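Local coordinates for thiamine-binding periplasmic protein (Escherichia coli, PDB 2QRY), which binds thiamine, thiamine phosphate and thiamine diphosphate with high affinity in the periplasm and serves the ThiBPQ ABC transporter in thiamine import, at residues T220-H225 with Y234-F239; N68-E73 with G97-S102. All blocks are in the same frame, centred on the assembly; numbering follows the deposited sequence.

Interaction 1 of 2, residues T220-H225 with Y234-F239. With TPS (thiamin phosphate), chain E.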
ATOM      1  N   THR A 220       0.468  -9.565   5.551  1.00 18.23           N
ATOM      2  CA  THR A 220       1.866  -9.729   5.929  1.00 18.50           C
ATOM      3  C   THR A 220       2.261  -8.988   7.209  1.00 19.96           C
ATOM      4  O   THR A 220       3.385  -9.134   7.699  1.00 18.18           O
ATOM      5  CB  THR A 220       2.797  -9.255   4.783  1.00 18.90           C
ATOM      6  OG1 THR A 220       2.337  -7.988   4.286  1.00 18.57           O
ATOM      7  CG2 THR A 220       2.816 -10.281   3.636  1.00 15.20           C
ATOM      8  N   SER A 221       1.347  -8.197   7.757  1.00 19.54           N
ATOM      9  CA  SER A 221       1.665  -7.449   8.965  1.00 19.89           C
ATOM     10  C   SER A 221       2.103  -8.333  10.134  1.00 20.41           C
ATOM     11  O   SER A 221       2.979  -7.950  10.910  1.00 19.90           O
ATOM     12  CB  SER A 221       0.471  -6.582   9.386  1.00 20.12           C
ATOM     13  OG  SER A 221       0.226  -5.572   8.425  1.00 17.60           O
ATOM     14  N   PRO A 222       1.504  -9.524  10.281  1.00 19.89           N
ATOM     15  CA  PRO A 222       1.932 -10.362  11.409  1.00 19.16           C
ATOM     16  C   PRO A 222       3.415 -10.704  11.353  1.00 20.04           C
ATOM     17  O   PRO A 222       4.065 -10.856  12.389  1.00 19.97           O
ATOM     18  CB  PRO A 222       1.042 -11.595  11.284  1.00 19.16           C
ATOM     19  CG  PRO A 222      -0.242 -11.022  10.694  1.00 20.28           C
ATOM     20  CD  PRO A 222       0.305 -10.081   9.626  1.00 20.27           C
ATOM     21  N   ALA A 223       3.946 -10.808  10.142  1.00 19.89           N
ATOM     22  CA  ALA A 223       5.353 -11.135   9.949  1.00 21.55           C
ATOM     23  C   ALA A 223       6.270 -10.138  10.659  1.00 23.93           C
ATOM     24  O   ALA A 223       7.352 -10.506  11.133  1.00 23.72           O
ATOM     25  CB  ALA A 223       5.682 -11.183   8.464  1.00 20.52           C
ATOM     26  N   TYR A 224       5.858  -8.873  10.727  1.00 25.05           N
ATOM     27  CA  TYR A 224       6.688  -7.882  11.417  1.00 25.69           C
ATOM     28  C   TYR A 224       6.881  -8.294  12.871  1.00 25.73           C
ATOM     29  O   TYR A 224       8.007  -8.333  13.373  1.00 26.94           O
ATOM     30  CB  TYR A 224       6.054  -6.494  11.409  1.00 25.46           C
ATOM     31  CG  TYR A 224       6.705  -5.584  12.426  1.00 25.83           C
ATOM     32  CD1 TYR A 224       7.974  -5.052  12.195  1.00 25.83           C
ATOM     33  CD2 TYR A 224       6.098  -5.336  13.662  1.00 25.62           C
ATOM     34  CE1 TYR A 224       8.628  -4.301  13.168  1.00 25.70           C
ATOM     35  CE2 TYR A 224       6.744  -4.588  14.641  1.00 26.40           C
ATOM     36  CZ  TYR A 224       8.012  -4.074  14.388  1.00 27.01           C
ATOM     37  OH  TYR A 224       8.671  -3.349  15.358  1.00 27.55           O
ATOM     38  N   HIS A 225       5.775  -8.590  13.546  1.00 23.79           N
ATOM     39  CA  HIS A 225       5.832  -8.984  14.941  1.00 23.22           C
ATOM     40  C   HIS A 225       6.534 -10.319  15.165  1.00 25.00           C
ATOM     41  O   HIS A 225       7.259 -10.486  16.146  1.00 25.94           O
ATOM     42  CB  HIS A 225       4.426  -9.019  15.530  1.00 22.30           C
ATOM     43  CG  HIS A 225       3.738  -7.688  15.526  1.00 22.95           C
ATOM     44  ND1 HIS A 225       2.946  -7.260  14.481  1.00 24.20           N
ATOM     45  CD2 HIS A 225       3.745  -6.679  16.428  1.00 21.68           C
ATOM     46  CE1 HIS A 225       2.493  -6.047  14.743  1.00 23.43           C
ATOM     47  NE2 HIS A 225       2.962  -5.673  15.919  1.00 22.65           N
ATOM     48  N   TYR A 234      -0.344 -11.737  16.944  1.00 24.80           N
ATOM     49  CA  TYR A 234      -1.080 -10.898  16.000  1.00 23.99           C
ATOM     50  C   TYR A 234      -1.380 -11.687  14.739  1.00 22.85           C
ATOM     51  O   TYR A 234      -0.565 -12.483  14.291  1.00 22.98           O
ATOM     52  CB  TYR A 234      -0.294  -9.634  15.636  1.00 22.39           C
ATOM     53  CG  TYR A 234      -0.134  -8.681  16.791  1.00 23.09           C
ATOM     54  CD1 TYR A 234       1.065  -8.612  17.509  1.00 21.76           C
ATOM     55  CD2 TYR A 234      -1.206  -7.903  17.223  1.00 24.09           C
ATOM     56  CE1 TYR A 234       1.184  -7.799  18.628  1.00 22.04           C
ATOM     57  CE2 TYR A 234      -1.100  -7.085  18.348  1.00 23.51           C
ATOM     58  CZ  TYR A 234       0.094  -7.041  19.046  1.00 23.20           C
ATOM     59  OH  TYR A 234       0.182  -6.266  20.177  1.00 24.06           O
ATOM     60  N   ALA A 235      -2.558 -11.464  14.169  1.00 22.54           N
ATOM     61  CA  ALA A 235      -2.951 -12.175  12.968  1.00 21.65           C
ATOM     62  C   ALA A 235      -3.832 -11.342  12.056  1.00 21.92           C
ATOM     63  O   ALA A 235      -4.483 -10.393  12.487  1.00 22.45           O
ATOM     64  CB  ALA A 235      -3.674 -13.460  13.346  1.00 22.67           C
ATOM     65  N   ALA A 236      -3.831 -11.712  10.781  1.00 22.58           N
ATOM     66  CA  ALA A 236      -4.640 -11.051   9.770  1.00 22.73           C
ATOM     67  C   ALA A 236      -5.786 -12.013   9.493  1.00 22.57           C
ATOM     68  O   ALA A 236      -5.554 -13.166   9.125  1.00 23.99           O
ATOM     69  CB  ALA A 236      -3.819 -10.824   8.503  1.00 20.75           C
ATOM     70  N   ALA A 237      -7.015 -11.544   9.675  1.00 23.46           N
ATOM     71  CA  ALA A 237      -8.187 -12.388   9.457  1.00 23.49           C
ATOM     72  C   ALA A 237      -8.384 -12.694   7.978  1.00 24.42           C
ATOM     73  O   ALA A 237      -8.433 -11.792   7.144  1.00 24.99           O
ATOM     74  CB  ALA A 237      -9.419 -11.721  10.028  1.00 21.12           C
ATOM     75  N   ASN A 238      -8.481 -13.980   7.663  1.00 26.75           N
ATOM     76  CA  ASN A 238      -8.666 -14.438   6.291  1.00 28.25           C
ATOM     77  C   ASN A 238     -10.168 -14.487   5.998  1.00 29.05           C
ATOM     78  O   ASN A 238     -10.878 -15.339   6.531  1.00 30.36           O
ATOM     79  CB  ASN A 238      -8.022 -15.825   6.136  1.00 28.86           C
ATOM     80  CG  ASN A 238      -7.900 -16.273   4.680  1.00 31.23           C
ATOM     81  OD1 ASN A 238      -7.661 -15.467   3.772  1.00 30.73           O
ATOM     82  ND2 ASN A 238      -8.035 -17.572   4.458  1.00 32.27           N
ATOM     83  N   PHE A 239     -10.653 -13.567   5.166  1.00 27.98           N
ATOM     84  CA  PHE A 239     -12.079 -13.528   4.844  1.00 27.87           C
ATOM     85  C   PHE A 239     -12.472 -14.370   3.630  1.00 26.84           C
ATOM     86  O   PHE A 239     -11.745 -14.447   2.643  1.00 24.86           O
ATOM     87  CB  PHE A 239     -12.549 -12.078   4.656  1.00 26.47           C
ATOM     88  CG  PHE A 239     -12.500 -11.250   5.916  1.00 26.15           C
ATOM     89  CD1 PHE A 239     -12.378 -11.860   7.167  1.00 23.24           C
ATOM     90  CD2 PHE A 239     -12.594  -9.862   5.854  1.00 24.85           C
ATOM     91  CE1 PHE A 239     -12.349 -11.106   8.331  1.00 23.61           C
ATOM     92  CE2 PHE A 239     -12.568  -9.093   7.023  1.00 26.64           C
ATOM     93  CZ  PHE A 239     -12.445  -9.720   8.264  1.00 24.30           C
TER
HETATM   94  CM2 TPS E 400       3.726  -4.077  10.341  1.00 16.66           C
HETATM   95  N3  TPS E 400       2.590  -1.030   4.630  1.00 21.75           N
HETATM   96  C2  TPS E 400       2.192  -0.358   5.692  1.00 22.35           C
HETATM   97  S1  TPS E 400       1.456   1.060   5.045  1.00 22.37           S
HETATM   98  C5  TPS E 400       1.706   0.699   3.330  1.00 21.14           C
HETATM   99  C4  TPS E 400       2.359  -0.514   3.389  1.00 21.84           C
HETATM  100  CM4 TPS E 400       2.784  -1.230   2.113  1.00 22.85           C
HETATM  101  C6  TPS E 400       1.255   1.586   2.212  1.00 23.99           C
HETATM  102  C7  TPS E 400       0.715   2.784   2.994  1.00 25.37           C
HETATM  103  O7  TPS E 400       0.151   3.806   2.181  1.00 31.10           O
HETATM  104  N1A TPS E 400       2.661  -4.107   8.124  1.00 18.69           N
HETATM  105  C2A TPS E 400       3.631  -3.622   8.904  1.00 18.59           C
HETATM  106  N3A TPS E 400       4.512  -2.741   8.434  1.00 15.76           N
HETATM  107  C4A TPS E 400       4.460  -2.306   7.156  1.00 17.52           C
HETATM  108  N4A TPS E 400       5.386  -1.387   6.697  1.00 17.56           N
HETATM  109  C5A TPS E 400       3.434  -2.804   6.291  1.00 19.40           C
HETATM  110  C6A TPS E 400       2.534  -3.731   6.842  1.00 19.13           C
HETATM  111  C7A TPS E 400       3.285  -2.365   4.814  1.00 19.07           C
HETATM  112  P1  TPS E 400      -0.344   4.968   3.190  1.00 24.68           P
HETATM  113  O1  TPS E 400      -1.303   4.358   4.250  1.00 27.25           O
HETATM  114  O2  TPS E 400      -1.024   6.162   2.404  1.00 31.77           O
HETATM  115  O3  TPS E 400       0.893   5.525   3.928  1.00 24.66           O

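Interaction 2 of 2, residues N68-E73 with G97-S102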
ATOM      1  N   ASN A  68      -2.094  13.348  -5.542  1.00 23.07           N
ATOM      2  CA  ASN A  68      -2.775  14.637  -5.517  1.00 26.84           C
ATOM      3  C   ASN A  68      -1.802  15.783  -5.298  1.00 24.80           C
ATOM      4  O   ASN A  68      -1.976  16.865  -5.855  1.00 25.07           O
ATOM      5  CB  ASN A  68      -3.915  14.656  -4.476  1.00 33.03           C
ATOM      6  CG  ASN A  68      -3.432  14.882  -3.053  1.00 40.89           C
ATOM      7  OD1 ASN A  68      -2.932  15.955  -2.705  1.00 44.99           O
ATOM      8  ND2 ASN A  68      -3.602  13.869  -2.211  1.00 45.57           N
ATOM      9  N   ARG A  69      -0.758  15.538  -4.518  1.00 23.17           N
ATOM     10  CA  ARG A  69       0.224  16.576  -4.274  1.00 22.90           C
ATOM     11  C   ARG A  69       1.047  16.844  -5.531  1.00 22.73           C
ATOM     12  O   ARG A  69       1.322  17.997  -5.878  1.00 22.21           O
ATOM     13  CB  ARG A  69       1.139  16.189  -3.119  1.00 21.77           C
ATOM     14  CG  ARG A  69       2.176  17.242  -2.826  1.00 22.93           C
ATOM     15  CD  ARG A  69       2.696  17.111  -1.420  1.00 26.59           C
ATOM     16  NE  ARG A  69       3.785  18.046  -1.157  1.00 28.29           N
ATOM     17  CZ  ARG A  69       4.287  18.279   0.048  1.00 28.34           C
ATOM     18  NH1 ARG A  69       3.793  17.642   1.102  1.00 26.09           N
ATOM     19  NH2 ARG A  69       5.284  19.143   0.196  1.00 29.02           N
ATOM     20  N   LEU A  70       1.424  15.777  -6.226  1.00 22.69           N
ATOM     21  CA  LEU A  70       2.207  15.915  -7.446  1.00 21.86           C
ATOM     22  C   LEU A  70       1.396  16.645  -8.518  1.00 22.30           C
ATOM     23  O   LEU A  70       1.937  17.444  -9.276  1.00 23.19           O
ATOM     24  CB  LEU A  70       2.631  14.544  -7.969  1.00 21.96           C
ATOM     25  CG  LEU A  70       3.617  14.604  -9.133  1.00 23.65           C
ATOM     26  CD1 LEU A  70       4.969  15.065  -8.618  1.00 25.43           C
ATOM     27  CD2 LEU A  70       3.740  13.249  -9.786  1.00 24.33           C
ATOM     28  N   ARG A  71       0.099  16.361  -8.587  1.00 20.79           N
ATOM     29  CA  ARG A  71      -0.759  17.007  -9.569  1.00 22.22           C
ATOM     30  C   ARG A  71      -0.861  18.509  -9.317  1.00 23.48           C
ATOM     31  O   ARG A  71      -1.208  19.274 -10.220  1.00 23.05           O
ATOM     32  CB  ARG A  71      -2.154  16.404  -9.526  1.00 22.91           C
ATOM     33  CG  ARG A  71      -2.193  14.932  -9.827  1.00 26.95           C
ATOM     34  CD  ARG A  71      -3.607  14.428  -9.723  1.00 27.27           C
ATOM     35  NE  ARG A  71      -4.482  15.165 -10.622  1.00 29.14           N
ATOM     36  CZ  ARG A  71      -5.802  15.023 -10.657  1.00 31.69           C
ATOM     37  NH1 ARG A  71      -6.399  14.165  -9.833  1.00 32.89           N
ATOM     38  NH2 ARG A  71      -6.523  15.733 -11.517  1.00 30.50           N
HETATM   39  N   MSE A  72      -0.573  18.929  -8.088  1.00 22.58           N
HETATM   40  CA  MSE A  72      -0.639  20.339  -7.756  1.00 23.56           C
HETATM   41  C   MSE A  72       0.722  21.015  -7.835  1.00 21.86           C
HETATM   42  O   MSE A  72       0.798  22.234  -7.903  1.00 20.54           O
HETATM   43  CB  MSE A  72      -1.258  20.528  -6.372  1.00 26.44           C
HETATM   44  CG  MSE A  72      -2.761  20.300  -6.363  1.00 28.84           C
HETATM   45 SE   MSE A  72      -3.551  20.512  -4.601  1.00 36.29          SE
HETATM   46  CE  MSE A  72      -5.241  19.615  -4.951  1.00 34.81           C
ATOM     47  N   GLU A  73       1.792  20.223  -7.829  1.00 22.19           N
ATOM     48  CA  GLU A  73       3.140  20.774  -7.934  1.00 23.01           C
ATOM     49  C   GLU A  73       3.436  20.969  -9.418  1.00 23.83           C
ATOM     50  O   GLU A  73       4.158  21.888  -9.812  1.00 22.21           O
ATOM     51  CB  GLU A  73       4.187  19.822  -7.340  1.00 22.78           C
ATOM     52  CG  GLU A  73       3.983  19.455  -5.874  1.00 24.05           C
ATOM     53  CD  GLU A  73       5.255  18.934  -5.207  1.00 24.21           C
ATOM     54  OE1 GLU A  73       5.946  18.083  -5.799  1.00 26.90           O
ATOM     55  OE2 GLU A  73       5.563  19.369  -4.081  1.00 25.69           O
ATOM     56  N   GLY A  97      -0.232  12.945 -17.022  1.00 28.89           N
ATOM     57  CA  GLY A  97       0.828  13.328 -17.938  1.00 28.65           C
ATOM     58  C   GLY A  97       2.120  13.728 -17.247  1.00 29.05           C
ATOM     59  O   GLY A  97       3.081  14.113 -17.908  1.00 28.82           O
ATOM     60  N   LEU A  98       2.150  13.627 -15.920  1.00 29.05           N
ATOM     61  CA  LEU A  98       3.328  13.992 -15.136  1.00 29.09           C
ATOM     62  C   LEU A  98       4.442  12.941 -15.130  1.00 29.07           C
ATOM     63  O   LEU A  98       5.569  13.224 -14.721  1.00 29.85           O
ATOM     64  CB  LEU A  98       2.915  14.302 -13.691  1.00 29.27           C
ATOM     65  CG  LEU A  98       2.585  15.753 -13.299  1.00 30.53           C
ATOM     66  CD1 LEU A  98       1.673  16.394 -14.314  1.00 32.13           C
ATOM     67  CD2 LEU A  98       1.935  15.764 -11.927  1.00 32.24           C
ATOM     68  N   PHE A  99       4.139  11.734 -15.589  1.00 28.50           N
ATOM     69  CA  PHE A  99       5.144  10.676 -15.599  1.00 27.82           C
ATOM     70  C   PHE A  99       5.661  10.303 -16.976  1.00 28.87           C
ATOM     71  O   PHE A  99       4.938  10.375 -17.962  1.00 29.50           O
ATOM     72  CB  PHE A  99       4.594   9.430 -14.915  1.00 24.21           C
ATOM     73  CG  PHE A  99       4.147   9.672 -13.508  1.00 24.62           C
ATOM     74  CD1 PHE A  99       2.827  10.008 -13.234  1.00 23.08           C
ATOM     75  CD2 PHE A  99       5.056   9.600 -12.455  1.00 22.94           C
ATOM     76  CE1 PHE A  99       2.415  10.269 -11.933  1.00 23.63           C
ATOM     77  CE2 PHE A  99       4.656   9.861 -11.153  1.00 23.78           C
ATOM     78  CZ  PHE A  99       3.331  10.196 -10.891  1.00 23.35           C
ATOM     79  N   ALA A 100       6.925   9.899 -17.033  1.00 31.47           N
ATOM     80  CA  ALA A 100       7.543   9.492 -18.289  1.00 33.68           C
ATOM     81  C   ALA A 100       7.726   7.974 -18.272  1.00 36.42           C
ATOM     82  O   ALA A 100       7.511   7.329 -17.239  1.00 36.72           O
ATOM     83  CB  ALA A 100       8.885  10.177 -18.453  1.00 32.10           C
ATOM     84  N   LYS A 101       8.109   7.401 -19.410  1.00 38.08           N
ATOM     85  CA  LYS A 101       8.320   5.963 -19.482  1.00 40.31           C
ATOM     86  C   LYS A 101       9.532   5.587 -18.635  1.00 41.05           C
ATOM     87  O   LYS A 101      10.518   6.322 -18.575  1.00 42.92           O
ATOM     88  CB  LYS A 101       8.495   5.526 -20.940  1.00 41.87           C
ATOM     89  CG  LYS A 101       7.197   5.626 -21.732  1.00 44.12           C
ATOM     90  CD  LYS A 101       7.385   5.318 -23.207  1.00 45.98           C
ATOM     91  CE  LYS A 101       6.073   5.494 -23.962  1.00 47.12           C
ATOM     92  NZ  LYS A 101       6.222   5.222 -25.421  1.00 48.80           N
ATOM     93  N   SER A 102       9.442   4.443 -17.969  1.00 40.78           N
ATOM     94  CA  SER A 102      10.503   3.977 -17.085  1.00 41.65           C
ATOM     95  C   SER A 102      11.774   3.499 -17.765  1.00 42.18           C
ATOM     96  O   SER A 102      12.873   3.693 -17.244  1.00 41.84           O
ATOM     97  CB  SER A 102       9.976   2.843 -16.211  1.00 41.95           C
ATOM     98  OG  SER A 102       9.599   1.735 -17.012  1.00 43.29           O
TER

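Interaction 1 of 2, residues T220-H225 with Y234-F239
A wall of the thiamin pocket, the start of helix 221-229, leans on the short strand 234-236 through Pro-222 and His-225, which meet Tyr-234, Ala-235 and Ala-236. Within 221-225 and 234-236 the axes run nearly antiparallel, at 164°, and approach to 7.4 Å. No hydrogen bond joins them, and the join is made by van der Waals contact. The Pro-222 ring lies against the strand backbone: CB touches the carbonyl O of Tyr-234 at 3.5 Å, while CG sits 3.7 Å from the N of Ala-236 and brushes its methyl. One turn on, His-225 and Tyr-234 overlap obliquely, their planes 36° apart. CD1 of Tyr-234 comes over one face of the imidazole, toward its rim, 3.5 Å from His-225 CG. With CG anti to its carbonyl carbon (chi1 -62°), the histidine ring is carried toward the strand; its opposite face receives CD2 of Tyr-224, placing the imidazole between two tyrosines. Replacing His-225 by alanine would take away this middle ring, and would probably open a gap and free the Tyr-234 ring to turn. Ala-235 in turn pairs by backbone hydrogen bonding with Tyr-132 of strand 121-133, so the contact ties the helix to the large mixed sheet of this periplasmic binding protein. The helix start also handles ligand. Ser-221 OG donates a 2.9 Å hydrogen bond to pyrimidine N1A of thiamin phosphate and is also hydrogen-bonded to Ser-217 OG and Tyr-218 N, an arrangement that fixes the hydroxyl. Beside it, CB of Tyr-224 packs at 3.5 Å against CM2, the pyrimidine methyl, and the tyrosine ring itself stands edge-to-face with Trp-283.

Interaction 2 of 2, residues N68-E73 with G97-S102
Leu-70 is the helix residue that Leu-98 and Phe-99 close upon, and its side chain does most of the touching. The side chains of Leu-70 and Leu-98 run alongside each other, pointing opposite ways, with CD2 of Leu-98 pressed 3.5 Å from Leu-70 CG, a tight carbon pair. The same methyl also lies against the helix backbone, 3.1 Å from the carbonyl O of Leu-70 and 3.8 Å from CA of Arg-71. Leu-70 CD2 meets CZ of the Phe-99 ring at 3.3 Å, in an oblique approach. Leu-70 reaches both partners because its CG stands anti to the backbone N (chi1 -172°), while Phe-99, with CG anti to its carbonyl carbon (chi1 -57°), brings the CZ end of its ring to Leu-70. Beyond this first shell, Val-82 of strand 81-86 touches both Leu-70 and Phe-99, and Phe-120 meets the Phe-99 ring edge-to-face. Backbone hydrogen bonds between Leu-98 and Ala-254, and between Ala-100 and Arg-252, tie the loop to strand 243-252 and the residues just after it. Gly-97 turns the chain out of helix 90-96 with a positive phi (82°), delivering Leu-98 to helix 63-73. Here a helix and a post-helical loop share an apolar layer over a beta-sheet, as in the alpha/beta lobes of bacterial solute-binding proteins.

From the N terminus, interaction 2 comes first: helix 63-73 leads into strand 81-86 and helix 90-96, and the contact of 68-73 with 97-102 closes that loop of 23 intervening residues. The chain then passes through strand 121-133 and several further helices and strands before interaction 1 closes a much shorter loop, the eight residues between 220-225 and 234-239. The two loops neither nest nor cross; they follow in series. The centres of interaction 1 and interaction 2 are about 33 Å apart. They lie on opposite sides of the chain's centre, without touching. Interaction 2 joins helix 63-73 to the loop after helix 90-96, and interaction 1 joins helix 221-229 to strand 234-236.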